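PDB 2OIX: xanthomonas outer protein D from Xanthomonas euvesicatoria, which acts as a type III secreted deSUMOylating cysteine protease of the Ulp1 (C48) family, represented here by its catalytic fragment in an inactive engineered form. Local coordinates for residues D15-R20 and G143-A148; L29-D34 and D60-V65. The protein carries 1 engineered substitution. All blocks are in the same frame, centred on the assembly; numbering follows the deposited sequence.

Interaction 1: D15-R20 and G143-A148; sequences DDLARR and GIEVLA
Arg20 and Glu145 join two nearly parallel helices of the Ulp1-type catalytic domain, 7-20 and 136-153, in a bidentate, end-on salt bridge. The short axes run 11.4 Å apart at closest approach and cross at -17°, a separation spanned by side chains. Arg20 gives its two terminal nitrogens, one to each carboxylate oxygen: NH1 to Glu145 OE2 at 3.1 Å and NH2 to Glu145 OE1 at 3.0 Å. Both bonds are close to straight, both use the syn lone pairs of the carboxylate, and the two flat groups lie almost coplanar although the side chains meet at about a right angle. The third nitrogen turns back to its own helix: Arg20 NE binds Asp16 OD2 at 3.1 Å, approaching from 51° above the Asp16 carboxylate plane. All three guanidinium nitrogens therefore have an acidic partner, which fixes the rotation of the group and probably helps offset the nearby positive charge of Arg177. Glu145 OE1 has a second polar partner in Tyr13 OH, while a long, weak ion pair links OE2 to Arg177 NH1. Beside the bridge the contact turns apolar. Leu17, with CG anti to the backbone N (chi1 -176°), extends toward helix 136-153 and divides its two methyls. CD2 meets Ile144 CG2 at 3.8 Å and lies more loosely, at 4.4 Å, from Ala148 CB. The other methyl runs up against the polar layer, where Leu17 CD1 sits 3.1 Å from Glu145 OE1, the same oxygen that accepts from Arg20 NH2.

Interaction 2: L29-D34 and D60-V65; sequences LLHFAD and DIPPIV
Leu30 pairs with Ile64 and His31 with Val65 in a short parallel bridge between strands 30-32 and 64-71, neighbours at one border of the mixed sheet. The chain between them is mostly helical, giving a beta-alpha-beta crossover. Ile64 N donates to Leu29 O at 3.0 Å, nearly along the C=O axis, and Ile64 O accepts from His31 N at 2.9 Å, so Ile64 uses both its backbone N and O, bonding to Leu29 just before the edge strand and to His31 within it. Leu29 O is further enclosed by prolines: Pro63 CD comes to 3.4 Å from it and Pro62 CB lies close by. On one face of the sheet, His31 carries the side-chain contact. Its CG stands anti to the backbone N (chi1 -179°), and the imidazole runs beside Val65, pointing the same way. Ile61 CG2 lies over one ring face in a CH-pi contact, 4.0 Å from the centroid and 16° off the normal, displaced toward the rim. Leu56 of helix 46-57, in the crossover, packs against both His31 and Ala33. On the other face the pairing is looser, Leu30 CD2 being 4.3 Å from Ile64 CG2; there Leu30 rests on Val151 and Leu152 of helix 136-153. Further backbone bonds to Phe66 continue the ladder from His31 and Ala33, while on the far side Val65 bonds to Val81, and Pro63, just before the strand, to Arg83. Where Ile61 takes a face of the imidazole, Val65 CG1 instead touches the ring edge, 4.0 Å from His31 CD2.

Overall arrangement
Interaction 2 is nested in sequence inside the loop closed by interaction 1: helix 7-20 leads into strand 30-32, the crossover returns to strand 64-71, and helix 136-153 comes much later. Their centres are 12 Å apart, and they touch directly. Phe32 joins them, its CZ 3.6 Å from Leu17 CD2 and its CE1 3.7 Å from Ile144 CG2; Leu30 CD1 adds a contact at 3.9 Å with Ala148 CB. The two near-parallel helices thus pack on the same sheet face, that of Leu30 and Phe32, while helix 46-57 meets the His31 side. Helices thereby flank both faces of the sheet at its 30-32 edge within the Ulp1-type catalytic domain.

Interaction 1: D15-R20 and G143-A148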
ATOM      1  N   ASP A  15      -3.791   1.631 -11.142  1.00 30.17           N
ATOM      2  CA  ASP A  15      -4.883   1.581 -12.123  1.00 30.61           C
ATOM      3  C   ASP A  15      -4.609   0.512 -13.172  1.00 30.27           C
ATOM      4  O   ASP A  15      -5.471  -0.331 -13.433  1.00 30.30           O
ATOM      5  CB  ASP A  15      -5.089   2.938 -12.821  1.00 30.91           C
ATOM      6  CG  ASP A  15      -5.890   3.925 -11.974  1.00 32.95           C
ATOM      7  OD1 ASP A  15      -6.327   3.556 -10.869  1.00 36.05           O
ATOM      8  OD2 ASP A  15      -6.097   5.084 -12.412  1.00 34.46           O
ATOM      9  N   ASP A  16      -3.412   0.541 -13.766  1.00 30.46           N
ATOM     10  CA  ASP A  16      -3.031  -0.426 -14.792  1.00 30.48           C
ATOM     11  C   ASP A  16      -2.975  -1.853 -14.236  1.00 30.61           C
ATOM     12  O   ASP A  16      -3.480  -2.789 -14.880  1.00 30.46           O
ATOM     13  CB  ASP A  16      -1.703  -0.028 -15.433  1.00 30.76           C
ATOM     14  CG  ASP A  16      -1.229  -1.032 -16.461  1.00 33.06           C
ATOM     15  OD1 ASP A  16      -1.881  -1.159 -17.524  1.00 35.48           O
ATOM     16  OD2 ASP A  16      -0.203  -1.699 -16.210  1.00 33.83           O
ATOM     17  N   LEU A  17      -2.369  -2.019 -13.053  1.00 29.37           N
ATOM     18  CA  LEU A  17      -2.369  -3.304 -12.344  1.00 29.93           C
ATOM     19  C   LEU A  17      -3.774  -3.875 -12.187  1.00 29.78           C
ATOM     20  O   LEU A  17      -4.017  -5.036 -12.529  1.00 29.93           O
ATOM     21  CB  LEU A  17      -1.766  -3.168 -10.925  1.00 29.50           C
ATOM     22  CG  LEU A  17      -1.638  -4.475 -10.129  1.00 29.65           C
ATOM     23  CD1 LEU A  17      -0.841  -5.578 -10.890  1.00 28.39           C
ATOM     24  CD2 LEU A  17      -0.998  -4.149  -8.799  1.00 30.27           C
ATOM     25  N   ALA A  18      -4.684  -3.055 -11.654  1.00 30.06           N
ATOM     26  CA  ALA A  18      -6.069  -3.445 -11.458  1.00 30.94           C
ATOM     27  C   ALA A  18      -6.719  -3.936 -12.766  1.00 31.27           C
ATOM     28  O   ALA A  18      -7.491  -4.894 -12.753  1.00 30.87           O
ATOM     29  CB  ALA A  18      -6.874  -2.288 -10.833  1.00 31.05           C
ATOM     30  N   ARG A  19      -6.377  -3.301 -13.889  1.00 31.50           N
ATOM     31  CA  ARG A  19      -6.874  -3.727 -15.196  1.00 31.92           C
ATOM     32  C   ARG A  19      -6.273  -5.072 -15.590  1.00 31.95           C
ATOM     33  O   ARG A  19      -6.977  -5.940 -16.135  1.00 31.19           O
ATOM     34  CB  ARG A  19      -6.549  -2.687 -16.261  1.00 31.99           C
ATOM     35  CG  ARG A  19      -7.379  -1.419 -16.141  1.00 36.39           C
ATOM     36  CD  ARG A  19      -6.870  -0.334 -17.098  1.00 42.55           C
ATOM     37  NE  ARG A  19      -6.973   1.002 -16.489  1.00 47.14           N
ATOM     38  CZ  ARG A  19      -6.024   1.941 -16.555  1.00 49.00           C
ATOM     39  NH1 ARG A  19      -4.871   1.704 -17.185  1.00 48.49           N
ATOM     40  NH2 ARG A  19      -6.224   3.121 -15.975  1.00 50.61           N
ATOM     41  N   ARG A  20      -4.973  -5.241 -15.317  1.00 31.87           N
ATOM     42  CA  ARG A  20      -4.302  -6.489 -15.625  1.00 32.13           C
ATOM     43  C   ARG A  20      -4.884  -7.659 -14.830  1.00 31.88           C
ATOM     44  O   ARG A  20      -5.018  -8.747 -15.367  1.00 31.78           O
ATOM     45  CB  ARG A  20      -2.778  -6.369 -15.495  1.00 31.96           C
ATOM     46  CG  ARG A  20      -2.154  -5.450 -16.553  1.00 32.19           C
ATOM     47  CD  ARG A  20      -0.638  -5.453 -16.481  1.00 32.87           C
ATOM     48  NE  ARG A  20      -0.110  -4.664 -15.367  1.00 35.26           N
ATOM     49  CZ  ARG A  20       0.566  -5.145 -14.322  1.00 35.77           C
ATOM     50  NH1 ARG A  20       0.823  -6.454 -14.200  1.00 36.90           N
ATOM     51  NH2 ARG A  20       0.970  -4.304 -13.374  1.00 34.53           N
ATOM     52  N   GLY A 143       6.158  -4.066  -4.186  1.00 21.45           N
ATOM     53  CA  GLY A 143       5.532  -4.779  -3.076  1.00 20.97           C
ATOM     54  C   GLY A 143       4.030  -5.015  -3.309  1.00 22.45           C
ATOM     55  O   GLY A 143       3.501  -6.135  -3.048  1.00 23.04           O
ATOM     56  N   ILE A 144       3.351  -4.005  -3.859  1.00 20.45           N
ATOM     57  CA  ILE A 144       1.921  -4.129  -4.146  1.00 21.91           C
ATOM     58  C   ILE A 144       1.654  -5.255  -5.138  1.00 22.59           C
ATOM     59  O   ILE A 144       0.786  -6.098  -4.884  1.00 22.10           O
ATOM     60  CB  ILE A 144       1.322  -2.783  -4.640  1.00 22.19           C
ATOM     61  CG1 ILE A 144       1.265  -1.752  -3.467  1.00 20.51           C
ATOM     62  CG2 ILE A 144      -0.072  -3.038  -5.254  1.00 22.66           C
ATOM     63  CD1 ILE A 144       0.903  -0.345  -3.918  1.00 20.17           C
ATOM     64  N   GLU A 145       2.445  -5.267  -6.201  1.00 20.91           N
ATOM     65  CA  GLU A 145       2.353  -6.191  -7.349  1.00 23.25           C
ATOM     66  C   GLU A 145       2.594  -7.665  -6.932  1.00 22.87           C
ATOM     67  O   GLU A 145       1.804  -8.553  -7.259  1.00 22.20           O
ATOM     68  CB  GLU A 145       3.386  -5.785  -8.391  1.00 23.87           C
ATOM     69  CG  GLU A 145       3.499  -6.732  -9.585  1.00 26.54           C
ATOM     70  CD  GLU A 145       2.700  -6.266 -10.783  1.00 35.44           C
ATOM     71  OE1 GLU A 145       2.176  -5.124 -10.715  1.00 37.47           O
ATOM     72  OE2 GLU A 145       2.620  -7.023 -11.796  1.00 34.30           O
ATOM     73  N   VAL A 146       3.694  -7.884  -6.214  1.00 22.44           N
ATOM     74  CA  VAL A 146       4.062  -9.164  -5.612  1.00 21.40           C
ATOM     75  C   VAL A 146       2.978  -9.661  -4.682  1.00 22.39           C
ATOM     76  O   VAL A 146       2.549 -10.799  -4.804  1.00 22.63           O
ATOM     77  CB  VAL A 146       5.381  -9.026  -4.831  1.00 21.22           C
ATOM     78  CG1 VAL A 146       5.708 -10.288  -4.074  1.00 22.73           C
ATOM     79  CG2 VAL A 146       6.556  -8.739  -5.829  1.00 15.33           C
ATOM     80  N   LEU A 147       2.560  -8.812  -3.747  1.00 21.78           N
ATOM     81  CA  LEU A 147       1.548  -9.232  -2.779  1.00 21.89           C
ATOM     82  C   LEU A 147       0.151  -9.481  -3.439  1.00 22.09           C
ATOM     83  O   LEU A 147      -0.533 -10.471  -3.098  1.00 22.51           O
ATOM     84  CB  LEU A 147       1.476  -8.216  -1.642  1.00 22.58           C
ATOM     85  CG  LEU A 147       2.640  -8.088  -0.641  1.00 19.38           C
ATOM     86  CD1 LEU A 147       2.158  -7.042   0.494  1.00 19.93           C
ATOM     87  CD2 LEU A 147       2.917  -9.442   0.045  1.00 23.51           C
ATOM     88  N   ALA A 148      -0.248  -8.612  -4.370  1.00 21.93           N
ATOM     89  CA  ALA A 148      -1.459  -8.839  -5.194  1.00 22.10           C
ATOM     90  C   ALA A 148      -1.455 -10.204  -5.871  1.00 21.96           C
ATOM     91  O   ALA A 148      -2.448 -10.927  -5.819  1.00 22.12           O
ATOM     92  CB  ALA A 148      -1.668  -7.713  -6.230  1.00 21.38           C
TER

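Interaction 2: L29-D34 and D60-V65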
ATOM      1  N   LEU A  29     -11.062  -9.151  -3.968  1.00 23.23           N
ATOM      2  CA  LEU A  29     -10.653  -8.946  -2.549  1.00 24.64           C
ATOM      3  C   LEU A  29      -9.728  -7.735  -2.394  1.00 25.01           C
ATOM      4  O   LEU A  29      -9.507  -7.267  -1.283  1.00 27.20           O
ATOM      5  CB  LEU A  29      -9.948 -10.166  -1.949  1.00 25.62           C
ATOM      6  CG  LEU A  29     -10.545 -11.575  -2.020  1.00 27.07           C
ATOM      7  CD1 LEU A  29      -9.624 -12.551  -1.278  1.00 30.49           C
ATOM      8  CD2 LEU A  29     -11.914 -11.550  -1.425  1.00 29.53           C
ATOM      9  N   LEU A  30      -9.171  -7.251  -3.500  1.00 25.26           N
ATOM     10  CA  LEU A  30      -8.089  -6.233  -3.453  1.00 26.23           C
ATOM     11  C   LEU A  30      -8.608  -4.826  -3.658  1.00 26.76           C
ATOM     12  O   LEU A  30      -9.481  -4.605  -4.519  1.00 25.62           O
ATOM     13  CB  LEU A  30      -7.060  -6.493  -4.558  1.00 26.73           C
ATOM     14  CG  LEU A  30      -6.441  -7.890  -4.641  1.00 28.07           C
ATOM     15  CD1 LEU A  30      -5.584  -8.054  -5.889  1.00 29.65           C
ATOM     16  CD2 LEU A  30      -5.615  -8.171  -3.426  1.00 31.37           C
ATOM     17  N   HIS A  31      -8.066  -3.878  -2.887  1.00 26.77           N
ATOM     18  CA  HIS A  31      -8.297  -2.438  -3.150  1.00 27.84           C
ATOM     19  C   HIS A  31      -6.957  -1.673  -3.126  1.00 28.00           C
ATOM     20  O   HIS A  31      -6.262  -1.691  -2.105  1.00 27.03           O
ATOM     21  CB  HIS A  31      -9.249  -1.833  -2.132  1.00 28.93           C
ATOM     22  CG  HIS A  31      -9.527  -0.379  -2.370  1.00 31.38           C
ATOM     23  ND1 HIS A  31     -10.386   0.056  -3.355  1.00 35.26           N
ATOM     24  CD2 HIS A  31      -9.036   0.736  -1.772  1.00 33.19           C
ATOM     25  CE1 HIS A  31     -10.424   1.378  -3.349  1.00 37.61           C
ATOM     26  NE2 HIS A  31      -9.604   1.816  -2.406  1.00 37.72           N
ATOM     27  N   PHE A  32      -6.586  -1.063  -4.258  1.00 26.83           N
ATOM     28  CA  PHE A  32      -5.381  -0.245  -4.326  1.00 26.74           C
ATOM     29  C   PHE A  32      -5.758   1.182  -4.013  1.00 26.07           C
ATOM     30  O   PHE A  32      -6.449   1.879  -4.798  1.00 26.28           O
ATOM     31  CB  PHE A  32      -4.702  -0.374  -5.708  1.00 26.84           C
ATOM     32  CG  PHE A  32      -4.438  -1.796  -6.096  1.00 28.72           C
ATOM     33  CD1 PHE A  32      -3.836  -2.678  -5.193  1.00 28.81           C
ATOM     34  CD2 PHE A  32      -4.799  -2.267  -7.358  1.00 32.91           C
ATOM     35  CE1 PHE A  32      -3.590  -4.002  -5.541  1.00 29.80           C
ATOM     36  CE2 PHE A  32      -4.557  -3.611  -7.712  1.00 33.38           C
ATOM     37  CZ  PHE A  32      -3.947  -4.476  -6.793  1.00 31.39           C
ATOM     38  N   ALA A  33      -5.398   1.616  -2.821  1.00 25.73           N
ATOM     39  CA  ALA A  33      -5.795   2.974  -2.473  1.00 27.53           C
ATOM     40  C   ALA A  33      -5.000   4.050  -3.212  1.00 27.11           C
ATOM     41  O   ALA A  33      -3.815   3.877  -3.623  1.00 29.73           O
ATOM     42  CB  ALA A  33      -5.790   3.218  -0.961  1.00 27.33           C
ATOM     43  N   ASP A  34      -5.709   5.142  -3.472  1.00 28.10           N
ATOM     44  CA  ASP A  34      -5.105   6.349  -4.011  1.00 27.25           C
ATOM     45  C   ASP A  34      -4.387   7.016  -2.839  1.00 27.18           C
ATOM     46  O   ASP A  34      -4.978   7.205  -1.768  1.00 24.98           O
ATOM     47  CB  ASP A  34      -6.207   7.285  -4.512  1.00 28.17           C
ATOM     48  CG  ASP A  34      -5.658   8.583  -5.012  1.00 32.11           C
ATOM     49  OD1 ASP A  34      -5.331   8.679  -6.222  1.00 34.48           O
ATOM     50  OD2 ASP A  34      -5.529   9.519  -4.212  1.00 33.53           O
ATOM     51  N   ASP A  60     -18.448  -1.217   1.636  1.00 38.36           N
ATOM     52  CA  ASP A  60     -18.366  -1.915   0.327  1.00 33.61           C
ATOM     53  C   ASP A  60     -16.944  -1.877  -0.278  1.00 29.73           C
ATOM     54  O   ASP A  60     -16.749  -2.266  -1.438  1.00 28.64           O
ATOM     55  CB  ASP A  60     -19.287  -1.252  -0.702  1.00 34.28           C
ATOM     56  CG  ASP A  60     -18.901   0.224  -0.966  1.00 37.26           C
ATOM     57  OD1 ASP A  60     -18.153   0.821  -0.144  1.00 40.33           O
ATOM     58  OD2 ASP A  60     -19.368   0.808  -1.982  1.00 42.51           O
ATOM     59  N   ILE A  61     -15.982  -1.364   0.488  1.00 25.55           N
ATOM     60  CA  ILE A  61     -14.587  -1.357   0.035  1.00 23.71           C
ATOM     61  C   ILE A  61     -14.011  -2.752   0.322  1.00 22.64           C
ATOM     62  O   ILE A  61     -14.155  -3.249   1.438  1.00 23.26           O
ATOM     63  CB  ILE A  61     -13.763  -0.266   0.771  1.00 23.22           C
ATOM     64  CG1 ILE A  61     -14.433   1.114   0.644  1.00 22.69           C
ATOM     65  CG2 ILE A  61     -12.296  -0.259   0.297  1.00 21.17           C
ATOM     66  CD1 ILE A  61     -14.800   1.566  -0.797  1.00 21.69           C
ATOM     67  N   PRO A  62     -13.359  -3.380  -0.671  1.00 21.53           N
ATOM     68  CA  PRO A  62     -12.785  -4.717  -0.469  1.00 21.44           C
ATOM     69  C   PRO A  62     -11.834  -4.831   0.726  1.00 21.71           C
ATOM     70  O   PRO A  62     -11.257  -3.831   1.155  1.00 22.57           O
ATOM     71  CB  PRO A  62     -12.034  -4.965  -1.757  1.00 21.01           C
ATOM     72  CG  PRO A  62     -12.771  -4.105  -2.777  1.00 21.69           C
ATOM     73  CD  PRO A  62     -13.102  -2.880  -2.030  1.00 20.55           C
ATOM     74  N   PRO A  63     -11.692  -6.044   1.281  1.00 21.20           N
ATOM     75  CA  PRO A  63     -11.077  -6.169   2.602  1.00 21.29           C
ATOM     76  C   PRO A  63      -9.545  -6.209   2.638  1.00 20.41           C
ATOM     77  O   PRO A  63      -8.968  -6.116   3.721  1.00 21.98           O
ATOM     78  CB  PRO A  63     -11.677  -7.493   3.105  1.00 21.46           C
ATOM     79  CG  PRO A  63     -11.628  -8.336   1.789  1.00 20.84           C
ATOM     80  CD  PRO A  63     -12.192  -7.345   0.791  1.00 21.11           C
ATOM     81  N   ILE A  64      -8.880  -6.324   1.492  1.00 18.17           N
ATOM     82  CA  ILE A  64      -7.401  -6.329   1.483  1.00 19.37           C
ATOM     83  C   ILE A  64      -6.959  -5.039   0.800  1.00 18.31           C
ATOM     84  O   ILE A  64      -7.085  -4.899  -0.372  1.00 20.58           O
ATOM     85  CB  ILE A  64      -6.787  -7.552   0.809  1.00 19.11           C
ATOM     86  CG1 ILE A  64      -7.159  -8.821   1.572  1.00 18.70           C
ATOM     87  CG2 ILE A  64      -5.254  -7.437   0.800  1.00 20.04           C
ATOM     88  CD1 ILE A  64      -6.735 -10.106   0.972  1.00 18.75           C
ATOM     89  N   VAL A  65      -6.462  -4.088   1.566  1.00 18.72           N
ATOM     90  CA  VAL A  65      -6.280  -2.731   1.059  1.00 19.40           C
ATOM     91  C   VAL A  65      -4.809  -2.381   1.129  1.00 20.02           C
ATOM     92  O   VAL A  65      -4.182  -2.543   2.225  1.00 21.43           O
ATOM     93  CB  VAL A  65      -7.085  -1.739   1.939  1.00 19.95           C
ATOM     94  CG1 VAL A  65      -6.971  -0.325   1.425  1.00 17.84           C
ATOM     95  CG2 VAL A  65      -8.575  -2.136   1.946  1.00 24.38           C
TER